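Local coordinates for bromo domain-containing protein (PDB 5KO4) that is of uncharacterised function but, through its bromodomain, probably recognises acetylated lysine in histone tails or other proteins, at the interface of chains A and B. Coordinates in Å, arbitrary orientation; residue numbers count along the deposited sequence, not the author numbering. Chains: chain A/B, Putative uncharacterized protein.

The centres of contact 1 and contact 2 lie about 14 Å apart along one roughly two-fold interface, which joins the loop ends of two bromodomains. They share two segments with the chains exchanged: in contact 1 A:Pro35 and A:Asp36 meet the start of helix 85-105 of chain B, and in contact 2 B:Pro35 and B:Asp36 meet the start of helix 85-104 of chain A. Contact 1 also takes in the end of helix 62-80, and A:Pro35 and B:Pro35 are engaged differently. Each domain sets its loops near the expected acetyl-lysine pocket against its partner, though the pairing may come from crystal packing.

Contact 1: the interface of chains A and B. Residues chain A 35-36, 40, 79-81; chain B 83-86.
The bromodomain BC loop of chain B, with the proline that starts its last helix, packs against A:Tyr79 beside the expected acetyl-lysine pocket of chain A. B:Pro85 lies obliquely over one ring face, offset toward the rim, its CG 3.5 Å from A:Tyr79 CE1. B:Phe86 comes instead to the edge, nearly perpendicular, with CE1 3.4 Å from the phenol OH of A:Tyr79. That ring extends with CG anti to the backbone N (chi1 -177°), and its OH is tied to A:Pro35 O at 2.7 Å, in the carbonyl plane on a lone pair, which fixes the far end of the ring. The same A:Pro35 O has B:Pro85 CB 3.3 Å away. Further out, the A:Arg81 guanidinium and the B:Glu83 carboxylate are stacked, their planes 8° apart. The aliphatic parts meet, A:Arg81 CD to B:Glu83 CB at 3.7 Å, while the charged atoms do not touch, so any attraction is probably diffuse.

Polar links run through water. One water joins A:Asn80 OD1, on the conserved pocket asparagine, to B:Ser84 OG; another joins A:Asp36 OD2 to B:Pro85 O. B:Ser84 OG also accepts B:Phe86 N at 3.0 Å, capping helix 85-105. In the fold, A:Tyr79 and A:Asn80 end helix 62-80, and A:Pro35 and A:Asp36 lie in the ZA loop just before the short helix 37-40.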
loop_
_atom_site.group_PDB
_atom_site.type_symbol
_atom_site.label_atom_id
_atom_site.label_comp_id
_atom_site.label_asym_id
_atom_site.label_seq_id
_atom_site.Cartn_x
_atom_site.Cartn_y
_atom_site.Cartn_z
ATOM N N PRO A 35 -5.109 -0.648 7.049
ATOM C CA PRO A 35 -5.236 -1.228 8.399
ATOM C C PRO A 35 -4.466 -0.444 9.460
ATOM O O PRO A 35 -3.300 -0.095 9.254
ATOM C CB PRO A 35 -4.686 -2.651 8.241
ATOM C CG PRO A 35 -4.072 -2.708 6.885
ATOM C CD PRO A 35 -4.716 -1.663 6.057
ATOM N N ASP A 36 -5.164 -0.092 10.563
ATOM C CA ASP A 36 -4.616 0.632 11.716
ATOM C C ASP A 36 -4.012 2.004 11.341
ATOM O O ASP A 36 -3.234 2.549 12.122
ATOM C CB ASP A 36 -3.529 -0.209 12.418
ATOM C CG ASP A 36 -3.989 -1.573 12.892
ATOM O OD1 ASP A 36 -5.152 -1.685 13.319
ATOM O OD2 ASP A 36 -3.160 -2.519 12.881
ATOM N N ILE A 40 -1.862 4.703 13.976
ATOM C CA ILE A 40 -0.423 4.884 13.859
ATOM C C ILE A 40 -0.074 6.307 13.419
ATOM O O ILE A 40 0.915 6.865 13.903
ATOM C CB ILE A 40 0.126 3.830 12.841
ATOM C CG1 ILE A 40 -0.103 2.381 13.378
ATOM C CG2 ILE A 40 1.611 4.057 12.527
ATOM C CD1 ILE A 40 0.777 1.977 14.577
ATOM N N TYR A 79 4.557 4.542 9.022
ATOM C CA TYR A 79 3.603 3.455 8.861
ATOM C C TYR A 79 4.284 2.178 8.344
ATOM O O TYR A 79 4.052 1.085 8.866
ATOM C CB TYR A 79 2.490 3.894 7.895
ATOM C CG TYR A 79 1.401 2.865 7.715
ATOM C CD1 TYR A 79 0.405 2.708 8.668
ATOM C CD2 TYR A 79 1.327 2.096 6.561
ATOM C CE1 TYR A 79 -0.631 1.800 8.484
ATOM C CE2 TYR A 79 0.338 1.141 6.394
ATOM C CZ TYR A 79 -0.661 1.013 7.342
ATOM O OH TYR A 79 -1.641 0.074 7.129
ATOM N N ASN A 80 5.102 2.306 7.298
ATOM C CA ASN A 80 5.737 1.148 6.660
ATOM C C ASN A 80 7.114 0.802 7.226
ATOM O O ASN A 80 7.671 -0.242 6.877
ATOM C CB ASN A 80 5.889 1.431 5.182
ATOM C CG ASN A 80 4.556 1.670 4.517
ATOM O OD1 ASN A 80 3.752 0.755 4.388
ATOM N ND2 ASN A 80 4.263 2.925 4.132
ATOM N N ARG A 81 7.652 1.680 8.091
ATOM C CA ARG A 81 9.020 1.653 8.627
ATOM C C ARG A 81 9.948 2.286 7.613
ATOM O O ARG A 81 9.666 2.306 6.408
ATOM C CB ARG A 81 9.515 0.261 9.042
ATOM C CG ARG A 81 8.585 -0.464 10.024
ATOM C CD ARG A 81 8.358 0.262 11.349
ATOM N NE ARG A 81 9.579 0.267 12.156
ATOM C CZ ARG A 81 9.631 0.393 13.477
ATOM N NH1 ARG A 81 8.512 0.524 14.185
ATOM N NH2 ARG A 81 10.800 0.364 14.106
ATOM N N GLU B 83 6.969 -5.105 11.330
ATOM C CA GLU B 83 6.267 -4.119 12.157
ATOM C C GLU B 83 5.132 -3.412 11.423
ATOM O O GLU B 83 4.364 -2.698 12.059
ATOM C CB GLU B 83 7.268 -3.068 12.654
ATOM C CG GLU B 83 8.472 -3.654 13.393
ATOM C CD GLU B 83 9.685 -3.995 12.537
ATOM O OE1 GLU B 83 9.514 -4.200 11.311
ATOM O OE2 GLU B 83 10.794 -4.120 13.103
ATOM N N SER B 84 5.010 -3.606 10.087
ATOM C CA SER B 84 3.965 -2.953 9.316
ATOM C C SER B 84 2.609 -3.482 9.688
ATOM O O SER B 84 2.429 -4.706 9.728
ATOM C CB SER B 84 4.158 -3.187 7.820
ATOM O OG SER B 84 3.050 -2.679 7.084
ATOM N N PRO B 85 1.577 -2.615 9.773
ATOM C CA PRO B 85 0.231 -3.133 9.976
ATOM C C PRO B 85 -0.235 -4.024 8.810
ATOM O O PRO B 85 -1.120 -4.818 9.012
ATOM C CB PRO B 85 -0.618 -1.867 10.094
ATOM C CG PRO B 85 0.329 -0.840 10.560
ATOM C CD PRO B 85 1.574 -1.135 9.797
ATOM N N PHE B 86 0.378 -3.937 7.617
ATOM C CA PHE B 86 0.023 -4.874 6.548
ATOM C C PHE B 86 0.362 -6.301 6.998
ATOM O O PHE B 86 -0.421 -7.222 6.782
ATOM C CB PHE B 86 0.804 -4.571 5.271
ATOM C CG PHE B 86 0.313 -3.414 4.431
ATOM C CD1 PHE B 86 -0.559 -2.466 4.955
ATOM C CD2 PHE B 86 0.600 -3.355 3.079
ATOM C CE1 PHE B 86 -1.041 -1.423 4.162
ATOM C CE2 PHE B 86 0.092 -2.328 2.283
ATOM C CZ PHE B 86 -0.717 -1.364 2.834
HETATM O O HOH W 1 4.143 -1.896 4.755
HETATM O O HOH W 2 -3.278 -4.425 10.924
#

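Contact 2: the interface of chains A and B. Residues chain A 26, 85-86, 88-89; chain B 35-36.
B:Pro35 sets its ring against A:Leu89, with CG 3.8 Å from A:Leu89 CB and as near to the branch methyl CD2. The two side chains meet at about a right angle, the ring atom CG reaching both CB and the methyl CD2 of the leucine. This is the bromodomain ZA loop of chain B, at its conserved Leu-Pro-Asp-Tyr stretch, packed on the first turns of the last helix of chain A, 85-104. A:Leu89 has CG anti to its backbone N (chi1 174°), and the second torsion then turns CD2 to the proline. B:Pro35 has 79 Å² of its surface hidden by chain A, far more than any other residue of the patch. A:Phe86, at the position usually called the gatekeeper of the acetyl-lysine pocket, and A:Ile26 of the ZA loop only fringe this centre: A:Phe86 CD1 is 4.3 Å from B:Pro35 CD.

Moving outward, B:Pro35 CB approaches the backbone A:Pro85 O at 3.5 Å. That carbonyl also accepts a bond from its own chain: A:Thr88 OG1 donates to A:Pro85 O at 2.7 Å, one turn back along the helix, from a position tilted 16° from the carbonyl plane. A chi1 of 65°, with OG1 between the backbone N and the carbonyl carbon, turns the hydroxyl back towards it.

At the rim A:Thr88 OG1 and the carboxylate B:Asp36 OD2 stand 4.0 Å apart, too far for a direct bond. A water bridges them, 2.7 Å from B:Asp36 OD2 and at a longer 3.1 Å from A:Thr88 OG1, linking the helix start to the ZA-loop carboxylate.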
loop_
_atom_site.group_PDB
_atom_site.type_symbol
_atom_site.label_atom_id
_atom_site.label_comp_id
_atom_site.label_asym_id
_atom_site.label_seq_id
_atom_site.Cartn_x
_atom_site.Cartn_y
_atom_site.Cartn_z
ATOM N N ILE A 26 0.666 6.056 -5.293
ATOM C CA ILE A 26 0.740 5.358 -4.001
ATOM C C ILE A 26 0.419 6.321 -2.850
ATOM O O ILE A 26 -0.248 5.941 -1.882
ATOM C CB ILE A 26 2.183 4.752 -3.811
ATOM C CG1 ILE A 26 2.543 3.738 -4.953
ATOM C CG2 ILE A 26 2.307 4.077 -2.465
ATOM C CD1 ILE A 26 1.536 2.644 -5.176
ATOM N N PRO A 85 10.188 -1.287 1.179
ATOM C CA PRO A 85 9.997 -0.937 -0.236
ATOM C C PRO A 85 9.079 0.284 -0.451
ATOM O O PRO A 85 9.371 1.123 -1.296
ATOM C CB PRO A 85 9.396 -2.211 -0.820
ATOM C CG PRO A 85 9.948 -3.284 0.014
ATOM C CD PRO A 85 9.915 -2.716 1.408
ATOM N N PHE A 86 7.998 0.440 0.339
ATOM C CA PHE A 86 7.195 1.652 0.178
ATOM C C PHE A 86 8.044 2.907 0.459
ATOM O O PHE A 86 7.954 3.919 -0.247
ATOM C CB PHE A 86 5.992 1.643 1.121
ATOM C CG PHE A 86 4.815 0.842 0.626
ATOM C CD1 PHE A 86 4.068 1.276 -0.450
ATOM C CD2 PHE A 86 4.442 -0.340 1.252
ATOM C CE1 PHE A 86 2.958 0.553 -0.886
ATOM C CE2 PHE A 86 3.333 -1.057 0.818
ATOM C CZ PHE A 86 2.615 -0.620 -0.264
ATOM N N THR A 88 11.240 3.260 0.081
ATOM C CA THR A 88 12.245 3.564 -0.955
ATOM C C THR A 88 11.681 4.560 -1.951
ATOM O O THR A 88 12.389 5.485 -2.334
ATOM C CB THR A 88 12.791 2.319 -1.693
ATOM O OG1 THR A 88 11.751 1.676 -2.452
ATOM C CG2 THR A 88 13.423 1.331 -0.765
ATOM N N LEU A 89 10.418 4.400 -2.363
ATOM C CA LEU A 89 9.808 5.355 -3.309
ATOM C C LEU A 89 9.625 6.723 -2.616
ATOM O O LEU A 89 9.989 7.762 -3.177
ATOM C CB LEU A 89 8.455 4.857 -3.812
ATOM C CG LEU A 89 7.684 5.865 -4.681
ATOM C CD1 LEU A 89 8.510 6.290 -5.923
ATOM C CD2 LEU A 89 6.323 5.313 -5.073
ATOM N N PRO B 35 6.097 -0.314 -5.389
ATOM C CA PRO B 35 7.531 -0.030 -5.559
ATOM C C PRO B 35 8.433 -1.262 -5.480
ATOM O O PRO B 35 8.423 -1.979 -4.480
ATOM C CB PRO B 35 7.838 0.937 -4.421
ATOM C CG PRO B 35 6.536 1.590 -4.117
ATOM C CD PRO B 35 5.471 0.586 -4.402
ATOM N N ASP B 36 9.171 -1.529 -6.576
ATOM C CA ASP B 36 10.129 -2.642 -6.688
ATOM C C ASP B 36 9.480 -4.018 -6.425
ATOM O O ASP B 36 10.188 -4.965 -6.103
ATOM C CB ASP B 36 11.310 -2.450 -5.712
ATOM C CG ASP B 36 12.248 -1.321 -6.095
ATOM O OD1 ASP B 36 12.247 -0.925 -7.275
ATOM O OD2 ASP B 36 13.031 -0.891 -5.236
HETATM O O HOH W 3 12.806 -1.193 -2.591
#